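Local coordinates for protein globin (Bacillus anthracis, PDB 5V3T) that binds heme as a group II truncated hemoglobin, holds cyanide on the heme iron in this crystal, and probably binds or carries oxygen, at residues A[23-28]-A[88-93]; A[46-51]-A[65-70]; A[93-98]-A[106-111]. One frame throughout, in Å; residues are numbered along the deposited sequence.

Interaction 1: A[23-28]-A[88-93]; sequences DTFYSY and EAWLSC. With HEM (protoporphyrin IX containing Fe), chain C; CYN (cyanide ion), chain D.
Phe25 on helix 23-28 meets Trp90 and Cys93 on helix 88-93, the two axes crossing at 133° and coming within 9.6 Å of each other. With CG anti to the backbone N (chi1 175°), the Phe25 ring reaches across the gap between the helices. Its edge points at the face of Trp90 in a T-shaped stack, the planes 61° apart. Phe25 CZ lies 3.3 Å from Trp90 CE2. The opposite face of the indole carries the heme methyl CMC, so Trp90 is held between Phe25 and the porphyrin. Beside this stack, Phe25 CE1 packs 3.5 Å from Cys93 CB. Tyr28 CB sits 3.7 Å from Cys93 SG, while Tyr28 OH turns away to Asp100.

The distal ligand lies next to these rings. Cyanide is bound through carbon to the heme iron. Its nitrogen accepts a hydrogen bond from Tyr26 OH at 2.9 Å. A weak one comes from Trp90 NE1, in the indole plane and almost straight. Gln50 is also hydrogen-bonded to Tyr26 OH. Packing of Phe25 and heme on opposite faces is consistent with an indole held so that its N-H faces the ligand. Two donors, one of them weak, would probably stabilise negative charge on the nitrogen.

Interaction 2: A[46-51]-A[65-70]; sequences TARKQK and TEEHGH. With HEM (protoporphyrin IX containing Fe), chain C; SO4 (sulfate ion), chain E.
The propionate side of the heme pocket is where Arg48 and Lys49 of helix 44-57 meet Glu67 and His68 at the end of helix 63-68. Arg48 and Glu67 come from opposite directions and form a two-pronged salt bridge. Arg48 NH1 donates to Glu67 OE2 at 3.1 Å. The bond lies nearly in the guanidinium plane, and meets the syn side of the carboxylate from 27° out of its plane. The second prong, from Arg48 NH2 to Glu67 OE1, is weak at 3.3 Å. The two planes are turned 35° apart. A bend at chi3 (68°) turns the Arg48 guanidinium toward Glu67, which reaches it fully extended. Each has another partner: Arg48 NH1 also pairs with Glu45, and Glu67 OE1 with Gln52.

Lys49 runs past His68 at about a right angle, its CG 3.8 Å from His68 NE2. Its ammonium group then joins both heme propionates, with Lys49 NZ 3.0 Å from heme O2A and 3.1 Å from heme O1D. Thr46 OG1 donates to the same O2A. In this globin fold, helix 44-57 thus serves the heme twice, since Gln50 on another side of it lines the distal pocket. Tyr64 of the same chain, and Arg114 of the second subunit, add further hydrogen bonds to the heme.

Glu67 CG covers one face of the His68 imidazole, over its centre. His68 NE2 is hydrogen-bonded to Gln52, and His68 ND1 faces a sulfate, probably from the crystallisation liquor. Arg114 of the second subunit donates to the same sulfate.

Interaction 3: A[93-98]-A[106-111]; sequences CMEQAM and HIREFV
Arg108 has CG opposite the backbone N (chi1 180°) and stays extended as far as NE, which carries its guanidinium across to Met98 and Glu95. Met98 starts the other way, with CG opposite its carbonyl carbon (chi1 -74°), then runs straight out toward Val111. The two long side chains pass at a slant. Met98 CB lies 3.4 Å from Arg108 NH1, and Met98 SD sits over one face of the guanidinium. Beyond the sulfur, Met98 CE packs 3.5 Å from Val111 CG1. This gives the contact an apolar end next to its charged one.

Glu95 crosses Arg108 at about a right angle. Its CG is 3.7 Å from Arg108 NH2. The carboxylate stays farther off, with Glu95 OE2 4.6 Å from Arg108 NH2, so the opposite charges may attract but their charged atoms do not touch. Arg108 NH1 has its polar partners near the turn between the helices: a salt bridge to Asp99 and a hydrogen bond to the carbonyl of Val103. The arginine therefore ties its own helix to the end of the preceding one.

The segments run close to antiparallel, at 161°, with their axes 12.0 Å apart. That wide spacing is bridged mainly by Met98 and Arg108. The arrangement is a helical hairpin of helices 84-101 and 105-122, corresponding to the G and H helices of the globin fold.

How the interactions relate
Interactions 1 and 3 share Cys93 and follow one another along helix 84-101, their centres about 11 Å apart. Phe25 links them further, with Phe25 CE1 3.4 Å from Met94 N. Interactions 1 and 2 have centres about 18 Å apart and both touch the heme, one from the distal ligand side and one at the propionates. They are joined by helices 14-31 and 44-57: Tyr26 CE2 packs 3.7 Å from Ala47 CA, and Asp23 OD1 forms a salt bridge to Lys51 NZ at 2.8 Å. Interactions 2 and 3 do not touch. Their nearest atoms are about 6 Å apart, and interaction 3 makes no bond to the heme.

Interaction 1: A[23-28]-A[88-93]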
# COMPACT_ATOMS: atom_id res chain seq x y z
N ASP A 23 -9.25 -4.62 -16.02
CA ASP A 23 -8.36 -4.19 -17.10
C ASP A 23 -8.77 -2.79 -17.57
O ASP A 23 -7.93 -1.92 -17.79
CB ASP A 23 -8.39 -5.19 -18.26
CG ASP A 23 -7.61 -6.46 -17.94
OD1 ASP A 23 -6.82 -6.45 -16.97
OD2 ASP A 23 -7.79 -7.47 -18.65
N THR A 24 -10.08 -2.58 -17.70
CA THR A 24 -10.61 -1.27 -18.09
C THR A 24 -10.32 -0.23 -17.00
O THR A 24 -9.88 0.89 -17.30
CB THR A 24 -12.12 -1.33 -18.38
OG1 THR A 24 -12.34 -2.24 -19.46
CG2 THR A 24 -12.68 0.04 -18.74
N PHE A 25 -10.58 -0.60 -15.75
CA PHE A 25 -10.33 0.29 -14.62
C PHE A 25 -8.91 0.85 -14.64
O PHE A 25 -8.72 2.08 -14.61
CB PHE A 25 -10.57 -0.45 -13.29
CG PHE A 25 -10.21 0.37 -12.08
CD1 PHE A 25 -10.86 1.58 -11.81
CD2 PHE A 25 -9.20 -0.04 -11.22
CE1 PHE A 25 -10.54 2.33 -10.70
CE2 PHE A 25 -8.86 0.72 -10.12
CZ PHE A 25 -9.52 1.92 -9.87
N TYR A 26 -7.92 -0.02 -14.72
CA TYR A 26 -6.53 0.42 -14.67
C TYR A 26 -6.08 1.14 -15.92
O TYR A 26 -5.07 1.84 -15.91
CB TYR A 26 -5.60 -0.75 -14.38
CG TYR A 26 -5.66 -1.08 -12.93
CD1 TYR A 26 -5.22 -0.15 -11.97
CD2 TYR A 26 -6.17 -2.28 -12.49
CE1 TYR A 26 -5.29 -0.43 -10.64
CE2 TYR A 26 -6.24 -2.56 -11.17
CZ TYR A 26 -5.80 -1.64 -10.25
OH TYR A 26 -5.88 -1.97 -8.95
N SER A 27 -6.83 0.95 -17.00
CA SER A 27 -6.63 1.79 -18.17
C SER A 27 -6.93 3.24 -17.77
O SER A 27 -6.14 4.14 -18.06
CB SER A 27 -7.52 1.34 -19.33
OG SER A 27 -7.26 2.08 -20.51
N TYR A 28 -8.04 3.46 -17.07
CA TYR A 28 -8.39 4.82 -16.63
C TYR A 28 -7.40 5.33 -15.59
O TYR A 28 -6.95 6.48 -15.65
CB TYR A 28 -9.83 4.90 -16.10
CG TYR A 28 -10.88 4.92 -17.20
CD1 TYR A 28 -11.00 6.00 -18.06
CD2 TYR A 28 -11.75 3.85 -17.38
CE1 TYR A 28 -11.94 6.02 -19.07
CE2 TYR A 28 -12.71 3.87 -18.39
CZ TYR A 28 -12.80 4.96 -19.22
OH TYR A 28 -13.74 4.98 -20.23
N GLU A 88 -11.47 10.04 -4.45
CA GLU A 88 -12.49 10.43 -5.42
C GLU A 88 -12.10 10.07 -6.85
O GLU A 88 -12.94 9.61 -7.62
CB GLU A 88 -12.79 11.92 -5.31
CG GLU A 88 -13.85 12.22 -4.27
CD GLU A 88 -14.14 13.71 -4.16
OE1 GLU A 88 -14.25 14.37 -5.22
OE2 GLU A 88 -14.25 14.21 -3.02
N ALA A 89 -10.83 10.26 -7.21
CA ALA A 89 -10.36 9.90 -8.55
C ALA A 89 -10.48 8.38 -8.77
O ALA A 89 -10.87 7.91 -9.84
CB ALA A 89 -8.94 10.36 -8.76
N TRP A 90 -10.16 7.61 -7.74
CA TRP A 90 -10.25 6.17 -7.82
C TRP A 90 -11.67 5.73 -8.15
O TRP A 90 -11.90 4.94 -9.06
CB TRP A 90 -9.83 5.55 -6.49
CG TRP A 90 -9.54 4.12 -6.56
CD1 TRP A 90 -8.32 3.56 -6.70
CD2 TRP A 90 -10.48 3.03 -6.48
NE1 TRP A 90 -8.43 2.20 -6.72
CE2 TRP A 90 -9.74 1.84 -6.57
CE3 TRP A 90 -11.87 2.94 -6.34
CZ2 TRP A 90 -10.32 0.56 -6.55
CZ3 TRP A 90 -12.46 1.66 -6.30
CH2 TRP A 90 -11.68 0.49 -6.40
N LEU A 91 -12.62 6.24 -7.38
CA LEU A 91 -14.03 5.92 -7.57
C LEU A 91 -14.54 6.43 -8.91
O LEU A 91 -15.40 5.80 -9.53
CB LEU A 91 -14.87 6.50 -6.43
CG LEU A 91 -14.67 5.78 -5.09
CD1 LEU A 91 -15.36 6.52 -3.95
CD2 LEU A 91 -15.17 4.34 -5.20
N SER A 92 -14.03 7.58 -9.35
CA SER A 92 -14.38 8.10 -10.67
C SER A 92 -13.95 7.16 -11.80
O SER A 92 -14.72 6.91 -12.75
CB SER A 92 -13.76 9.48 -10.89
OG SER A 92 -13.98 9.89 -12.23
N CYS A 93 -12.73 6.65 -11.71
CA CYS A 93 -12.25 5.70 -12.71
C CYS A 93 -13.07 4.43 -12.67
O CYS A 93 -13.36 3.85 -13.72
CB CYS A 93 -10.77 5.37 -12.49
SG CYS A 93 -9.65 6.74 -12.85
CHA HEM C . -2.50 -1.72 -3.86
CHB HEM C . -3.49 3.10 -4.45
CHC HEM C . -8.06 2.21 -2.98
CHD HEM C . -7.38 -2.61 -3.28
C1A HEM C . -2.39 -0.36 -4.15
C2A HEM C . -1.18 0.32 -4.58
C3A HEM C . -1.45 1.63 -4.75
C4A HEM C . -2.84 1.86 -4.41
CMA HEM C . -0.45 2.72 -5.20
CAA HEM C . 0.18 -0.38 -4.83
CBA HEM C . 0.03 -1.36 -6.00
CGA HEM C . 0.92 -2.56 -5.79
O1A HEM C . 1.85 -2.47 -4.94
O2A HEM C . 0.71 -3.59 -6.48
C1B HEM C . -4.81 3.28 -4.08
C2B HEM C . -5.52 4.54 -4.01
C3B HEM C . -6.77 4.29 -3.59
C4B HEM C . -6.91 2.86 -3.38
CMB HEM C . -4.94 5.94 -4.34
CAB HEM C . -7.88 5.34 -3.37
CBB HEM C . -8.78 5.20 -2.37
C1C HEM C . -8.29 0.87 -3.05
C2C HEM C . -9.60 0.23 -3.02
C3C HEM C . -9.41 -1.09 -3.11
C4C HEM C . -7.98 -1.36 -3.20
CMC HEM C . -10.98 0.92 -2.90
CAC HEM C . -10.56 -2.13 -3.09
CBC HEM C . -10.45 -3.17 -3.89
C1D HEM C . -6.01 -2.80 -3.47
C2D HEM C . -5.38 -4.10 -3.56
C3D HEM C . -3.88 -3.84 -3.73
C4D HEM C . -3.72 -2.40 -3.73
CMD HEM C . -6.08 -5.47 -3.50
CAD HEM C . -2.79 -4.92 -3.87
CBD HEM C . -2.03 -5.01 -2.55
CGD HEM C . -1.12 -6.21 -2.53
O1D HEM C . 0.11 -6.00 -2.71
O2D HEM C . -1.61 -7.36 -2.34
NA HEM C . -3.38 0.62 -4.05
NB HEM C . -5.70 2.28 -3.69
NC HEM C . -7.33 -0.12 -3.17
ND HEM C . -4.99 -1.82 -3.56
FE HEM C . -5.39 0.22 -3.78
C CYN D . -5.74 0.01 -5.72
N CYN D . -5.93 0.01 -6.86

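Interaction 2: A[46-51]-A[65-70]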
# COMPACT_ATOMS: atom_id res chain seq x y z
N THR A 46 -0.53 -5.41 -10.41
CA THR A 46 -1.60 -4.75 -9.66
C THR A 46 -2.98 -5.18 -10.17
O THR A 46 -3.89 -5.49 -9.38
CB THR A 46 -1.47 -3.21 -9.74
OG1 THR A 46 -0.19 -2.82 -9.25
CG2 THR A 46 -2.56 -2.54 -8.92
N ALA A 47 -3.16 -5.21 -11.49
CA ALA A 47 -4.42 -5.65 -12.07
C ALA A 47 -4.73 -7.11 -11.75
O ALA A 47 -5.88 -7.46 -11.47
CB ALA A 47 -4.41 -5.44 -13.58
N ARG A 48 -3.71 -7.96 -11.79
CA ARG A 48 -3.87 -9.37 -11.47
C ARG A 48 -4.37 -9.52 -10.05
O ARG A 48 -5.32 -10.25 -9.78
CB ARG A 48 -2.56 -10.14 -11.65
CG ARG A 48 -2.72 -11.65 -11.56
CD ARG A 48 -1.37 -12.36 -11.55
NE ARG A 48 -0.61 -12.11 -10.33
CZ ARG A 48 -0.66 -12.87 -9.24
NH1 ARG A 48 0.06 -12.57 -8.17
NH2 ARG A 48 -1.44 -13.95 -9.22
N LYS A 49 -3.72 -8.78 -9.14
CA LYS A 49 -4.06 -8.85 -7.72
C LYS A 49 -5.45 -8.31 -7.46
O LYS A 49 -6.18 -8.86 -6.63
CB LYS A 49 -3.01 -8.11 -6.88
CG LYS A 49 -1.70 -8.90 -6.72
CD LYS A 49 -0.69 -8.22 -5.79
CE LYS A 49 -0.09 -6.97 -6.41
NZ LYS A 49 1.10 -6.45 -5.65
N GLN A 50 -5.82 -7.24 -8.16
CA GLN A 50 -7.12 -6.62 -7.97
C GLN A 50 -8.24 -7.56 -8.43
O GLN A 50 -9.32 -7.58 -7.84
CB GLN A 50 -7.21 -5.29 -8.74
CG GLN A 50 -8.53 -4.55 -8.52
CD GLN A 50 -8.65 -3.97 -7.12
OE1 GLN A 50 -9.13 -4.62 -6.19
NE2 GLN A 50 -8.19 -2.75 -6.97
N LYS A 51 -7.99 -8.31 -9.49
CA LYS A 51 -8.98 -9.29 -9.96
C LYS A 51 -9.18 -10.37 -8.92
O LYS A 51 -10.31 -10.79 -8.67
CB LYS A 51 -8.54 -9.91 -11.28
CG LYS A 51 -8.52 -8.93 -12.42
CD LYS A 51 -7.81 -9.51 -13.61
CE LYS A 51 -7.69 -8.50 -14.72
NZ LYS A 51 -6.80 -9.03 -15.78
N THR A 65 -6.81 -14.13 -0.56
CA THR A 65 -6.31 -14.59 0.74
C THR A 65 -5.53 -15.88 0.58
O THR A 65 -4.50 -16.06 1.23
CB THR A 65 -7.45 -14.80 1.77
OG1 THR A 65 -8.03 -13.54 2.13
CG2 THR A 65 -6.93 -15.48 3.03
N GLU A 66 -5.98 -16.74 -0.33
CA GLU A 66 -5.31 -18.01 -0.57
C GLU A 66 -3.84 -17.80 -0.93
O GLU A 66 -2.98 -18.57 -0.50
CB GLU A 66 -6.01 -18.82 -1.67
CG GLU A 66 -7.28 -19.53 -1.23
CD GLU A 66 -7.09 -20.37 0.02
OE1 GLU A 66 -6.05 -21.06 0.13
OE2 GLU A 66 -7.98 -20.35 0.89
N GLU A 67 -3.56 -16.77 -1.72
CA GLU A 67 -2.18 -16.50 -2.14
C GLU A 67 -1.46 -15.49 -1.24
O GLU A 67 -0.34 -15.75 -0.79
CB GLU A 67 -2.15 -15.97 -3.58
CG GLU A 67 -0.76 -15.54 -4.02
CD GLU A 67 -0.69 -15.12 -5.48
OE1 GLU A 67 -1.72 -15.26 -6.18
OE2 GLU A 67 0.38 -14.65 -5.91
N HIS A 68 -2.11 -14.36 -0.97
CA HIS A 68 -1.45 -13.19 -0.39
C HIS A 68 -1.68 -13.00 1.11
O HIS A 68 -1.11 -12.11 1.73
CB HIS A 68 -1.94 -11.92 -1.10
CG HIS A 68 -1.84 -11.99 -2.60
ND1 HIS A 68 -0.64 -11.86 -3.28
CD2 HIS A 68 -2.79 -12.19 -3.55
CE1 HIS A 68 -0.86 -11.96 -4.57
NE2 HIS A 68 -2.15 -12.16 -4.77
N GLY A 69 -2.55 -13.82 1.68
CA GLY A 69 -2.94 -13.68 3.07
C GLY A 69 -4.06 -12.67 3.21
O GLY A 69 -4.67 -12.27 2.22
N HIS A 70 -4.30 -12.21 4.44
CA HIS A 70 -5.39 -11.28 4.72
C HIS A 70 -5.24 -9.96 3.94
O HIS A 70 -4.15 -9.39 3.88
CB HIS A 70 -5.47 -11.01 6.23
CG HIS A 70 -5.91 -12.20 7.03
ND1 HIS A 70 -5.29 -12.58 8.21
CD2 HIS A 70 -6.89 -13.11 6.82
CE1 HIS A 70 -5.88 -13.66 8.69
NE2 HIS A 70 -6.85 -14.00 7.87
CHA HEM C . -2.50 -1.72 -3.86
CHB HEM C . -3.49 3.10 -4.45
CHC HEM C . -8.06 2.21 -2.98
CHD HEM C . -7.38 -2.61 -3.28
C1A HEM C . -2.39 -0.36 -4.15
C2A HEM C . -1.18 0.32 -4.58
C3A HEM C . -1.45 1.63 -4.75
C4A HEM C . -2.84 1.86 -4.41
CMA HEM C . -0.45 2.72 -5.20
CAA HEM C . 0.18 -0.38 -4.83
CBA HEM C . 0.03 -1.36 -6.00
CGA HEM C . 0.92 -2.56 -5.79
O1A HEM C . 1.85 -2.47 -4.94
O2A HEM C . 0.71 -3.59 -6.48
C1B HEM C . -4.81 3.28 -4.08
C2B HEM C . -5.52 4.54 -4.01
C3B HEM C . -6.77 4.29 -3.59
C4B HEM C . -6.91 2.86 -3.38
CMB HEM C . -4.94 5.94 -4.34
CAB HEM C . -7.88 5.34 -3.37
CBB HEM C . -8.78 5.20 -2.37
C1C HEM C . -8.29 0.87 -3.05
C2C HEM C . -9.60 0.23 -3.02
C3C HEM C . -9.41 -1.09 -3.11
C4C HEM C . -7.98 -1.36 -3.20
CMC HEM C . -10.98 0.92 -2.90
CAC HEM C . -10.56 -2.13 -3.09
CBC HEM C . -10.45 -3.17 -3.89
C1D HEM C . -6.01 -2.80 -3.47
C2D HEM C . -5.38 -4.10 -3.56
C3D HEM C . -3.88 -3.84 -3.73
C4D HEM C . -3.72 -2.40 -3.73
CMD HEM C . -6.08 -5.47 -3.50
CAD HEM C . -2.79 -4.92 -3.87
CBD HEM C . -2.03 -5.01 -2.55
CGD HEM C . -1.12 -6.21 -2.53
O1D HEM C . 0.11 -6.00 -2.71
O2D HEM C . -1.61 -7.36 -2.34
NA HEM C . -3.38 0.62 -4.05
NB HEM C . -5.70 2.28 -3.69
NC HEM C . -7.33 -0.12 -3.17
ND HEM C . -4.99 -1.82 -3.56
FE HEM C . -5.39 0.22 -3.78
S SO4 E . 2.63 -11.10 -3.35
O1 SO4 E . 1.56 -11.38 -2.39
O2 SO4 E . 3.80 -11.90 -2.99
O3 SO4 E . 2.97 -9.68 -3.30
O4 SO4 E . 2.19 -11.45 -4.70

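Interaction 3: A[93-98]-A[106-111]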
# COMPACT_ATOMS: atom_id res chain seq x y z
N CYS A 93 -12.73 6.65 -11.71
CA CYS A 93 -12.25 5.70 -12.71
C CYS A 93 -13.07 4.43 -12.67
O CYS A 93 -13.36 3.85 -13.72
CB CYS A 93 -10.77 5.37 -12.49
SG CYS A 93 -9.65 6.74 -12.85
N MET A 94 -13.44 3.99 -11.47
CA MET A 94 -14.22 2.75 -11.36
C MET A 94 -15.62 2.93 -11.94
O MET A 94 -16.15 2.01 -12.58
CB MET A 94 -14.32 2.29 -9.89
CG MET A 94 -15.08 0.95 -9.71
SD MET A 94 -14.38 -0.40 -10.68
CE MET A 94 -12.93 -0.81 -9.73
N GLU A 95 -16.22 4.10 -11.71
CA GLU A 95 -17.51 4.44 -12.30
C GLU A 95 -17.47 4.33 -13.83
O GLU A 95 -18.38 3.76 -14.46
CB GLU A 95 -17.93 5.85 -11.89
CG GLU A 95 -19.15 5.89 -11.00
CD GLU A 95 -19.55 7.30 -10.61
OE1 GLU A 95 -18.73 8.23 -10.79
OE2 GLU A 95 -20.69 7.48 -10.13
N GLN A 96 -16.42 4.88 -14.42
CA GLN A 96 -16.26 4.88 -15.87
C GLN A 96 -16.00 3.46 -16.39
O GLN A 96 -16.49 3.09 -17.45
CB GLN A 96 -15.12 5.80 -16.29
CG GLN A 96 -15.35 7.25 -15.90
CD GLN A 96 -14.14 8.11 -16.16
OE1 GLN A 96 -13.43 8.51 -15.24
NE2 GLN A 96 -13.90 8.41 -17.43
N ALA A 97 -15.21 2.68 -15.64
CA ALA A 97 -14.98 1.28 -15.99
C ALA A 97 -16.30 0.49 -15.95
O ALA A 97 -16.55 -0.34 -16.82
CB ALA A 97 -13.96 0.66 -15.05
N MET A 98 -17.13 0.77 -14.96
CA MET A 98 -18.41 0.09 -14.84
C MET A 98 -19.33 0.47 -15.99
O MET A 98 -20.04 -0.39 -16.52
CB MET A 98 -19.08 0.42 -13.50
CG MET A 98 -18.46 -0.29 -12.29
SD MET A 98 -19.27 0.23 -10.77
CE MET A 98 -18.72 -1.10 -9.69
N HIS A 106 -29.07 -3.11 -9.55
CA HIS A 106 -28.83 -3.30 -8.13
C HIS A 106 -27.43 -3.82 -7.87
O HIS A 106 -26.82 -3.45 -6.87
CB HIS A 106 -29.84 -4.27 -7.51
CG HIS A 106 -31.23 -3.72 -7.43
ND1 HIS A 106 -31.56 -2.65 -6.62
CD2 HIS A 106 -32.38 -4.09 -8.05
CE1 HIS A 106 -32.85 -2.38 -6.76
NE2 HIS A 106 -33.37 -3.24 -7.62
N ILE A 107 -26.89 -4.66 -8.75
CA ILE A 107 -25.53 -5.13 -8.52
C ILE A 107 -24.52 -3.97 -8.66
O ILE A 107 -23.53 -3.90 -7.93
CB ILE A 107 -25.15 -6.31 -9.45
CG1 ILE A 107 -23.80 -6.90 -9.04
CG2 ILE A 107 -25.12 -5.89 -10.92
CD1 ILE A 107 -23.70 -7.25 -7.56
N ARG A 108 -24.78 -3.05 -9.58
CA ARG A 108 -23.88 -1.90 -9.68
C ARG A 108 -23.89 -1.10 -8.39
O ARG A 108 -22.84 -0.75 -7.85
CB ARG A 108 -24.25 -1.00 -10.86
CG ARG A 108 -23.32 0.23 -10.99
CD ARG A 108 -24.00 1.34 -11.79
NE ARG A 108 -23.18 2.54 -11.92
CZ ARG A 108 -22.30 2.76 -12.89
NH1 ARG A 108 -22.12 1.84 -13.83
NH2 ARG A 108 -21.61 3.90 -12.93
N GLU A 109 -25.09 -0.82 -7.88
CA GLU A 109 -25.20 -0.02 -6.68
C GLU A 109 -24.60 -0.76 -5.49
O GLU A 109 -23.92 -0.14 -4.67
CB GLU A 109 -26.66 0.36 -6.40
CG GLU A 109 -27.38 1.02 -7.60
CD GLU A 109 -26.61 2.19 -8.22
OE1 GLU A 109 -25.83 2.87 -7.52
OE2 GLU A 109 -26.79 2.45 -9.44
N PHE A 110 -24.84 -2.06 -5.41
CA PHE A 110 -24.24 -2.88 -4.35
C PHE A 110 -22.71 -2.77 -4.36
O PHE A 110 -22.09 -2.42 -3.35
CB PHE A 110 -24.67 -4.34 -4.50
CG PHE A 110 -24.17 -5.24 -3.40
CD1 PHE A 110 -24.87 -5.35 -2.22
CD2 PHE A 110 -23.01 -5.97 -3.56
CE1 PHE A 110 -24.41 -6.19 -1.19
CE2 PHE A 110 -22.54 -6.81 -2.55
CZ PHE A 110 -23.25 -6.91 -1.36
N VAL A 111 -22.11 -3.04 -5.51
CA VAL A 111 -20.66 -3.09 -5.61
C VAL A 111 -20.06 -1.69 -5.43
O VAL A 111 -19.06 -1.52 -4.73
CB VAL A 111 -20.20 -3.70 -6.95
CG1 VAL A 111 -18.68 -3.54 -7.12
CG2 VAL A 111 -20.61 -5.18 -7.04